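PDB 6H21: probable ss-1,3-N-acetylglucosaminyltransferase from Staphylococcus aureus subsp. aureus N315, which is probably a glycosyltransferase of the GT-A fold, modelled here with uridine-diphosphate-N-acetylglucosamine and manganese. Local coordinates for residues Tyr52-His60 against Pro93-Ser101; Asn131-Tyr139 against Ser173-Val182. All coordinates share one frame; numbering follows the deposited sequence.

How the contacts relate
Both contacts lie inside the glycosyltransferase family 2 range and reach the same mixed sheet, their centres about 17 Å apart. Both are largely buried, contact 2 having the one exposed residue, Asn131. Contact 1 lays helix 91-100 on strand 52-58 with no hydrogen bond between the two segments and rests mainly on apolar packing; contact 2 pairs strands through backbone hydrogen bonds and adds a polar cluster and two waters. They meet directly: Lys180 NZ probably bonds to Leu98 O and Ser101 O at the end of the helix, and Val174 packs on Arg94. Each also contributes to the ligand pocket, contact 1 through Asp59, Pro93 and Arg94, contact 2 through Ser173 and Leu175.

Contact 1. Residues Tyr52-His60 against Pro93-Ser101; sequences YELIIIDDH and PRNTGLKMS. With UD1 (uridine-diphosphate-N-acetylglucosamine), chain X.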
# COMPACT_ATOMS: atom_id res chain seq x y z
N TYR C 52 -56.20 -15.74 -8.75
CA TYR C 52 -55.15 -14.75 -8.90
C TYR C 52 -55.54 -13.72 -9.96
O TYR C 52 -56.47 -13.93 -10.72
CB TYR C 52 -53.81 -15.44 -9.19
CG TYR C 52 -53.64 -15.95 -10.60
CD1 TYR C 52 -54.06 -17.22 -10.96
CD2 TYR C 52 -53.07 -15.15 -11.59
CE1 TYR C 52 -53.92 -17.69 -12.26
CE2 TYR C 52 -52.92 -15.60 -12.89
CZ TYR C 52 -53.34 -16.88 -13.22
OH TYR C 52 -53.17 -17.34 -14.48
N GLU C 53 -54.79 -12.62 -10.00
CA GLU C 53 -55.01 -11.58 -10.96
C GLU C 53 -53.65 -11.10 -11.47
O GLU C 53 -52.66 -11.18 -10.77
CB GLU C 53 -55.79 -10.40 -10.35
CG GLU C 53 -55.15 -9.80 -9.10
CD GLU C 53 -55.96 -8.70 -8.41
OE1 GLU C 53 -57.08 -8.42 -8.86
OE2 GLU C 53 -55.48 -8.14 -7.43
N LEU C 54 -53.66 -10.58 -12.69
CA LEU C 54 -52.55 -9.84 -13.21
C LEU C 54 -52.96 -8.37 -13.26
O LEU C 54 -54.00 -8.01 -13.85
CB LEU C 54 -52.21 -10.40 -14.59
CG LEU C 54 -51.23 -9.57 -15.40
CD1 LEU C 54 -49.89 -9.48 -14.69
CD2 LEU C 54 -51.09 -10.14 -16.79
N ILE C 55 -52.17 -7.53 -12.58
CA ILE C 55 -52.33 -6.08 -12.60
C ILE C 55 -51.22 -5.51 -13.48
O ILE C 55 -50.06 -5.60 -13.12
CB ILE C 55 -52.28 -5.47 -11.18
CG1 ILE C 55 -53.27 -6.14 -10.22
CG2 ILE C 55 -52.49 -3.96 -11.23
CD1 ILE C 55 -53.10 -5.74 -8.76
N ILE C 56 -51.60 -4.94 -14.63
CA ILE C 56 -50.64 -4.28 -15.52
C ILE C 56 -50.71 -2.77 -15.28
O ILE C 56 -51.77 -2.14 -15.42
CB ILE C 56 -50.90 -4.64 -16.99
CG1 ILE C 56 -51.08 -6.14 -17.20
CG2 ILE C 56 -49.79 -4.07 -17.87
CD1 ILE C 56 -51.48 -6.54 -18.61
N ILE C 57 -49.56 -2.17 -14.96
CA ILE C 57 -49.46 -0.74 -14.82
C ILE C 57 -48.55 -0.20 -15.92
O ILE C 57 -47.36 -0.41 -15.86
CB ILE C 57 -48.93 -0.34 -13.44
CG1 ILE C 57 -49.61 -1.12 -12.31
CG2 ILE C 57 -49.04 1.17 -13.26
CD1 ILE C 57 -51.06 -0.76 -12.13
N ASP C 58 -49.11 0.51 -16.89
CA ASP C 58 -48.31 1.03 -17.99
C ASP C 58 -47.77 2.43 -17.66
O ASP C 58 -48.53 3.36 -17.39
CB ASP C 58 -49.08 1.05 -19.31
CG ASP C 58 -48.20 1.53 -20.44
OD1 ASP C 58 -47.30 0.76 -20.85
OD2 ASP C 58 -48.37 2.69 -20.85
N ASP C 59 -46.44 2.57 -17.74
CA ASP C 59 -45.75 3.80 -17.30
C ASP C 59 -45.74 4.81 -18.46
O ASP C 59 -44.69 5.30 -18.87
CB ASP C 59 -44.36 3.49 -16.76
CG ASP C 59 -43.76 4.56 -15.85
OD1 ASP C 59 -44.49 5.51 -15.48
OD2 ASP C 59 -42.58 4.43 -15.50
N HIS C 60 -46.95 5.13 -18.94
CA HIS C 60 -47.22 6.05 -20.05
C HIS C 60 -46.29 5.75 -21.24
O HIS C 60 -45.45 6.58 -21.62
CB HIS C 60 -47.14 7.52 -19.59
CG HIS C 60 -47.98 8.42 -20.45
ND1 HIS C 60 -47.43 9.32 -21.33
CD2 HIS C 60 -49.31 8.54 -20.57
CE1 HIS C 60 -48.39 9.97 -21.96
NE2 HIS C 60 -49.56 9.50 -21.52
N PRO C 93 -45.00 2.73 -10.91
CA PRO C 93 -45.92 1.70 -11.39
C PRO C 93 -46.09 0.53 -10.40
O PRO C 93 -47.19 0.06 -10.22
CB PRO C 93 -45.31 1.19 -12.71
CG PRO C 93 -44.28 2.24 -13.12
CD PRO C 93 -43.94 3.04 -11.88
N ARG C 94 -45.00 0.08 -9.79
CA ARG C 94 -45.09 -1.00 -8.81
C ARG C 94 -45.86 -0.53 -7.57
O ARG C 94 -46.69 -1.29 -7.03
CB ARG C 94 -43.71 -1.55 -8.45
CG ARG C 94 -43.10 -2.48 -9.49
CD ARG C 94 -41.69 -2.85 -9.10
NE ARG C 94 -40.95 -3.69 -10.04
CZ ARG C 94 -39.63 -3.85 -10.00
NH1 ARG C 94 -38.93 -3.15 -9.12
NH2 ARG C 94 -39.02 -4.69 -10.83
N ASN C 95 -45.60 0.71 -7.13
CA ASN C 95 -46.35 1.30 -6.00
C ASN C 95 -47.84 1.36 -6.35
O ASN C 95 -48.68 1.04 -5.51
CB ASN C 95 -45.86 2.70 -5.62
CG ASN C 95 -44.55 2.72 -4.86
OD1 ASN C 95 -44.11 1.71 -4.33
ND2 ASN C 95 -43.92 3.89 -4.81
N THR C 96 -48.16 1.79 -7.57
CA THR C 96 -49.56 1.89 -8.03
C THR C 96 -50.26 0.52 -7.93
O THR C 96 -51.41 0.45 -7.50
CB THR C 96 -49.66 2.41 -9.47
OG1 THR C 96 -48.87 3.59 -9.61
CG2 THR C 96 -51.09 2.70 -9.87
N GLY C 97 -49.56 -0.53 -8.36
CA GLY C 97 -50.00 -1.93 -8.28
C GLY C 97 -50.27 -2.40 -6.86
O GLY C 97 -51.26 -3.06 -6.61
N LEU C 98 -49.38 -2.07 -5.92
CA LEU C 98 -49.56 -2.45 -4.49
C LEU C 98 -50.89 -1.92 -3.94
O LEU C 98 -51.64 -2.66 -3.27
CB LEU C 98 -48.36 -1.93 -3.68
CG LEU C 98 -47.06 -2.69 -3.92
CD1 LEU C 98 -45.87 -1.99 -3.28
CD2 LEU C 98 -47.19 -4.13 -3.41
N LYS C 99 -51.20 -0.65 -4.24
CA LYS C 99 -52.43 0.01 -3.75
C LYS C 99 -53.67 -0.66 -4.35
O LYS C 99 -54.73 -0.69 -3.73
CB LYS C 99 -52.36 1.51 -4.06
N MET C 100 -53.54 -1.19 -5.57
CA MET C 100 -54.65 -1.84 -6.28
C MET C 100 -54.90 -3.27 -5.75
O MET C 100 -56.02 -3.75 -5.85
CB MET C 100 -54.37 -1.90 -7.78
CG MET C 100 -54.53 -0.54 -8.43
SD MET C 100 -53.95 -0.46 -10.14
CE MET C 100 -55.19 -1.48 -10.94
N SER C 101 -53.88 -3.95 -5.25
CA SER C 101 -54.03 -5.34 -4.82
C SER C 101 -54.57 -5.41 -3.39
O SER C 101 -54.07 -4.75 -2.49
CB SER C 101 -52.73 -6.09 -4.94
OG SER C 101 -52.83 -7.37 -4.33
C1' UD1 X . -33.16 -4.74 -13.90
C2' UD1 X . -32.86 -5.77 -12.81
C3' UD1 X . -34.16 -6.35 -12.27
C4' UD1 X . -35.07 -5.22 -11.80
C5' UD1 X . -35.23 -4.13 -12.87
C6' UD1 X . -36.03 -2.93 -12.36
C7' UD1 X . -30.73 -6.99 -13.03
C8' UD1 X . -30.04 -8.17 -13.66
N2' UD1 X . -32.02 -6.83 -13.34
O1' UD1 X . -33.86 -5.41 -14.95
O3' UD1 X . -33.89 -7.26 -11.19
O4' UD1 X . -36.36 -5.76 -11.50
O5' UD1 X . -33.95 -3.68 -13.35
O6' UD1 X . -35.52 -2.41 -11.14
O7' UD1 X . -30.14 -6.24 -12.27
N1 UD1 X . -40.23 0.11 -16.59
C2 UD1 X . -41.13 1.10 -16.14
N3 UD1 X . -40.97 2.37 -16.47
C4 UD1 X . -39.95 2.76 -17.23
C5 UD1 X . -39.04 1.82 -17.69
C6 UD1 X . -39.19 0.47 -17.36
O2 UD1 X . -42.10 0.80 -15.43
O4 UD1 X . -39.87 3.98 -17.51
C1B UD1 X . -40.49 -1.27 -16.17
C2B UD1 X . -40.32 -2.30 -17.28
O2' UD1 X . -41.47 -2.33 -18.12
C3B UD1 X . -40.12 -3.57 -16.47
C4B UD1 X . -39.41 -3.09 -15.20
O4B UD1 X . -39.58 -1.66 -15.14
O3B UD1 X . -41.38 -4.17 -16.13
C5B UD1 X . -37.93 -3.40 -15.20
O5B UD1 X . -37.39 -3.04 -16.47
PA UD1 X . -36.42 -4.02 -17.29
O1A UD1 X . -36.11 -3.30 -18.56
O2A UD1 X . -36.92 -5.46 -17.29
O3A UD1 X . -35.14 -3.94 -16.36
PB UD1 X . -33.89 -4.93 -16.47
O1B UD1 X . -32.69 -4.10 -16.77
O2B UD1 X . -34.18 -6.14 -17.34
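In the nucleotide-binding half of the GT-A fold, Ile55 and Ile57 of strand 52-58 pack against helix segment 93-100, and the end of this layer forms part of the uridine-diphosphate-N-acetylglucosamine pocket. The two axes approach to 8.2 Å, their N-to-C directions 144° apart. Gly97 has no side chain, and Ile57 CG1 comes within 4.0 Å of its N; the same CG1 sits 3.4 Å from Pro93 O. A chi1 of -46° puts Ile57 CG2 anti to the backbone N, against Pro93 CB, and CG1 beside that N. Ile57 and Met100 reach toward each other, Ile57 CD1 stopping 3.5 Å from Met100 SD. Met100 bends at chi3, which carries its CE to 3.7 Å from Ile55 CG2; Ile55 CD1 reaches Ser101 CB. Beyond the strand, Asp59 centres an inverse gamma turn, its CG 3.6 Å from Pro93 CG. Asp59 OD2 accepts a nearly straight bond from uracil N3 (2.8 Å, 172°) and a second from Ser87 OG. The extended Arg94 gives NH2 to sugar O4', in the guanidinium plane, at 2.9 Å; NH2 also pairs with Asp110 and NH1 with Asp199, which probably fixes the guanidinium's rotation. Two polar groups thus grip the ligand at separate points, Asp59 at the uracil and Arg94 at the sugar.

Contact 2. Residues Asn131-Tyr139 against Ser173-Val182; sequences NSDLIIGKY and SVLKMFKKSV
An antiparallel strand pair in the mixed sheet of the GT-A fold joins Leu134-Gly137 to Met177-Lys179, with strand 105-108 along the far edge of 177-179. Ile135 and Met177 form the hydrogen-bonded pair, Ile135 N to Met177 O at 2.8 Å and Met177 N back to Ile135 O; Lys179 N to Asp133 O extends the ladder just before helix 180-185. On the face of the non-hydrogen-bonded pair, Leu134 CD1 lies over the Phe178 ring, a CH-pi contact 3.8 Å from the centroid; Phe206 of helix 198-207 meets the same ring edge-to-face. On the other face Ile135 CD1 runs beside Met177 CG, with Tyr105 and Leu123 packing on both residues.

Past the ladder, Ile136 lies along the aliphatic part of Lys176, whose chain bends at its last torsion (chi4 61°) and brings NZ to the edge of the Tyr139 ring. Three oxygens take up the bonds of the ammonium group of this buried lysine: Lys176 NZ gives to Tyr139 OH at 2.9 Å, to Ser173 O at 2.8 Å and to Ala171 O. Tyr139 OH in turn donates to Leu175 O at 2.7 Å, coming from above the carbonyl plane, and water 2 links that oxygen to Gly137 O. These bonds probably hold the 173-176 loop in place, where an ST turn at Ser173 and an inverse gamma turn at Leu175 shape the backbone next to uridine-diphosphate-N-acetylglucosamine. At the opposite end, water 1 accepts from Lys179 NZ at 2.8 Å and lies 2.6 Å from Asn131 O and 2.7 Å from Asp133 OD1.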
# COMPACT_ATOMS: atom_id res chain seq x y z
N ASN C 131 -46.09 -20.79 6.41
CA ASN C 131 -46.45 -19.49 6.96
C ASN C 131 -45.39 -18.45 6.55
O ASN C 131 -44.95 -17.66 7.35
CB ASN C 131 -46.62 -19.60 8.49
CG ASN C 131 -47.13 -18.32 9.11
OD1 ASN C 131 -47.98 -17.63 8.54
ND2 ASN C 131 -46.62 -17.99 10.29
N SER C 132 -45.02 -18.44 5.27
CA SER C 132 -43.94 -17.59 4.75
C SER C 132 -44.44 -16.15 4.49
O SER C 132 -45.53 -15.93 3.96
CB SER C 132 -43.34 -18.19 3.51
OG SER C 132 -43.12 -19.58 3.68
N ASP C 133 -43.60 -15.19 4.87
CA ASP C 133 -43.72 -13.78 4.51
C ASP C 133 -43.14 -13.52 3.11
O ASP C 133 -43.60 -12.63 2.40
CB ASP C 133 -43.04 -12.89 5.55
CG ASP C 133 -43.66 -13.05 6.92
OD1 ASP C 133 -44.89 -12.98 7.01
OD2 ASP C 133 -42.89 -13.26 7.89
N LEU C 134 -42.15 -14.32 2.71
CA LEU C 134 -41.45 -14.18 1.44
C LEU C 134 -41.16 -15.58 0.88
O LEU C 134 -40.63 -16.41 1.60
CB LEU C 134 -40.14 -13.43 1.71
CG LEU C 134 -39.23 -13.19 0.50
CD1 LEU C 134 -39.89 -12.29 -0.53
CD2 LEU C 134 -37.90 -12.59 0.94
N ILE C 135 -41.52 -15.83 -0.38
CA ILE C 135 -41.13 -17.08 -1.03
C ILE C 135 -40.32 -16.73 -2.29
O ILE C 135 -40.74 -15.89 -3.11
CB ILE C 135 -42.34 -17.98 -1.34
CG1 ILE C 135 -43.29 -18.10 -0.13
CG2 ILE C 135 -41.88 -19.35 -1.83
CD1 ILE C 135 -44.42 -17.09 -0.13
N ILE C 136 -39.14 -17.35 -2.39
CA ILE C 136 -38.22 -17.12 -3.46
C ILE C 136 -38.17 -18.38 -4.31
O ILE C 136 -37.81 -19.43 -3.82
CB ILE C 136 -36.83 -16.74 -2.94
CG1 ILE C 136 -36.94 -15.65 -1.88
CG2 ILE C 136 -35.91 -16.35 -4.08
CD1 ILE C 136 -35.69 -15.42 -1.10
N GLY C 137 -38.57 -18.23 -5.58
CA GLY C 137 -38.44 -19.30 -6.57
C GLY C 137 -37.12 -19.20 -7.31
O GLY C 137 -36.71 -18.11 -7.69
N LYS C 138 -36.48 -20.34 -7.55
CA LYS C 138 -35.26 -20.42 -8.33
C LYS C 138 -35.43 -19.71 -9.67
O LYS C 138 -36.44 -19.90 -10.35
CB LYS C 138 -34.92 -21.89 -8.59
CG LYS C 138 -33.66 -22.14 -9.40
CD LYS C 138 -33.23 -23.59 -9.36
CE LYS C 138 -32.15 -23.88 -10.37
NZ LYS C 138 -31.79 -25.32 -10.37
N TYR C 139 -34.42 -18.93 -10.06
CA TYR C 139 -34.39 -18.18 -11.31
C TYR C 139 -33.80 -19.08 -12.40
O TYR C 139 -32.88 -19.87 -12.15
CB TYR C 139 -33.59 -16.89 -11.16
CG TYR C 139 -34.18 -15.96 -10.13
CD1 TYR C 139 -35.39 -15.33 -10.37
CD2 TYR C 139 -33.57 -15.75 -8.91
CE1 TYR C 139 -35.99 -14.52 -9.42
CE2 TYR C 139 -34.15 -14.94 -7.95
CZ TYR C 139 -35.37 -14.32 -8.20
OH TYR C 139 -35.95 -13.51 -7.27
N SER C 173 -33.41 -8.89 -5.67
CA SER C 173 -34.46 -8.43 -6.61
C SER C 173 -35.83 -8.60 -5.93
O SER C 173 -35.97 -9.40 -5.00
CB SER C 173 -34.43 -9.17 -7.93
OG SER C 173 -35.12 -10.41 -7.84
N VAL C 174 -36.83 -7.88 -6.42
CA VAL C 174 -38.18 -8.02 -5.93
C VAL C 174 -38.96 -9.07 -6.75
O VAL C 174 -40.20 -9.15 -6.61
CB VAL C 174 -38.91 -6.66 -5.93
CG1 VAL C 174 -38.16 -5.67 -5.06
CG2 VAL C 174 -39.09 -6.13 -7.34
N LEU C 175 -38.26 -9.89 -7.54
CA LEU C 175 -38.93 -10.86 -8.42
C LEU C 175 -39.20 -12.16 -7.64
O LEU C 175 -38.61 -13.23 -7.86
CB LEU C 175 -38.07 -11.07 -9.67
CG LEU C 175 -37.66 -9.76 -10.35
CD1 LEU C 175 -36.74 -10.04 -11.52
CD2 LEU C 175 -38.87 -8.95 -10.81
N LYS C 176 -40.16 -12.03 -6.72
CA LYS C 176 -40.39 -12.93 -5.60
C LYS C 176 -41.85 -12.79 -5.15
O LYS C 176 -42.54 -11.85 -5.56
CB LYS C 176 -39.47 -12.55 -4.43
CG LYS C 176 -37.97 -12.72 -4.69
CD LYS C 176 -37.11 -12.18 -3.58
CE LYS C 176 -35.65 -12.55 -3.72
NZ LYS C 176 -35.03 -12.03 -4.96
N MET C 177 -42.29 -13.67 -4.25
CA MET C 177 -43.66 -13.62 -3.72
C MET C 177 -43.62 -13.08 -2.28
O MET C 177 -43.04 -13.68 -1.41
CB MET C 177 -44.31 -15.01 -3.79
CG MET C 177 -45.75 -15.03 -3.32
SD MET C 177 -46.59 -16.60 -3.64
CE MET C 177 -46.62 -16.62 -5.43
N PHE C 178 -44.25 -11.93 -2.07
CA PHE C 178 -44.26 -11.17 -0.82
C PHE C 178 -45.66 -11.15 -0.19
O PHE C 178 -46.60 -10.84 -0.86
CB PHE C 178 -43.89 -9.71 -1.09
CG PHE C 178 -42.49 -9.41 -1.56
CD1 PHE C 178 -42.16 -9.45 -2.91
CD2 PHE C 178 -41.51 -9.02 -0.66
CE1 PHE C 178 -40.89 -9.12 -3.34
CE2 PHE C 178 -40.24 -8.70 -1.10
CZ PHE C 178 -39.93 -8.75 -2.44
N LYS C 179 -45.76 -11.41 1.11
CA LYS C 179 -47.03 -11.33 1.84
C LYS C 179 -47.46 -9.86 1.95
O LYS C 179 -46.72 -9.01 2.43
CB LYS C 179 -46.91 -11.97 3.23
CG LYS C 179 -48.20 -11.97 4.03
CD LYS C 179 -48.12 -12.78 5.30
CE LYS C 179 -48.58 -14.21 5.09
NZ LYS C 179 -48.49 -15.00 6.34
N LYS C 180 -48.68 -9.57 1.50
CA LYS C 180 -49.16 -8.21 1.31
C LYS C 180 -49.31 -7.47 2.65
O LYS C 180 -49.08 -6.25 2.73
CB LYS C 180 -50.47 -8.23 0.52
CG LYS C 180 -51.01 -6.85 0.15
CD LYS C 180 -50.14 -6.11 -0.84
CE LYS C 180 -50.39 -4.62 -0.91
NZ LYS C 180 -51.82 -4.26 -0.84
N SER C 181 -49.70 -8.18 3.71
CA SER C 181 -50.00 -7.54 5.01
C SER C 181 -48.73 -6.90 5.60
O SER C 181 -48.78 -5.88 6.28
CB SER C 181 -50.64 -8.53 5.95
OG SER C 181 -49.77 -9.63 6.18
N VAL C 182 -47.57 -7.51 5.34
CA VAL C 182 -46.28 -6.98 5.79
C VAL C 182 -46.02 -5.64 5.09
O VAL C 182 -45.58 -4.66 5.72
CB VAL C 182 -45.14 -8.00 5.53
CG1 VAL C 182 -43.77 -7.41 5.82
CG2 VAL C 182 -45.34 -9.30 6.31
O HOH W 1 -46.07 -15.32 7.69
O HOH W 2 -38.56 -15.98 -7.36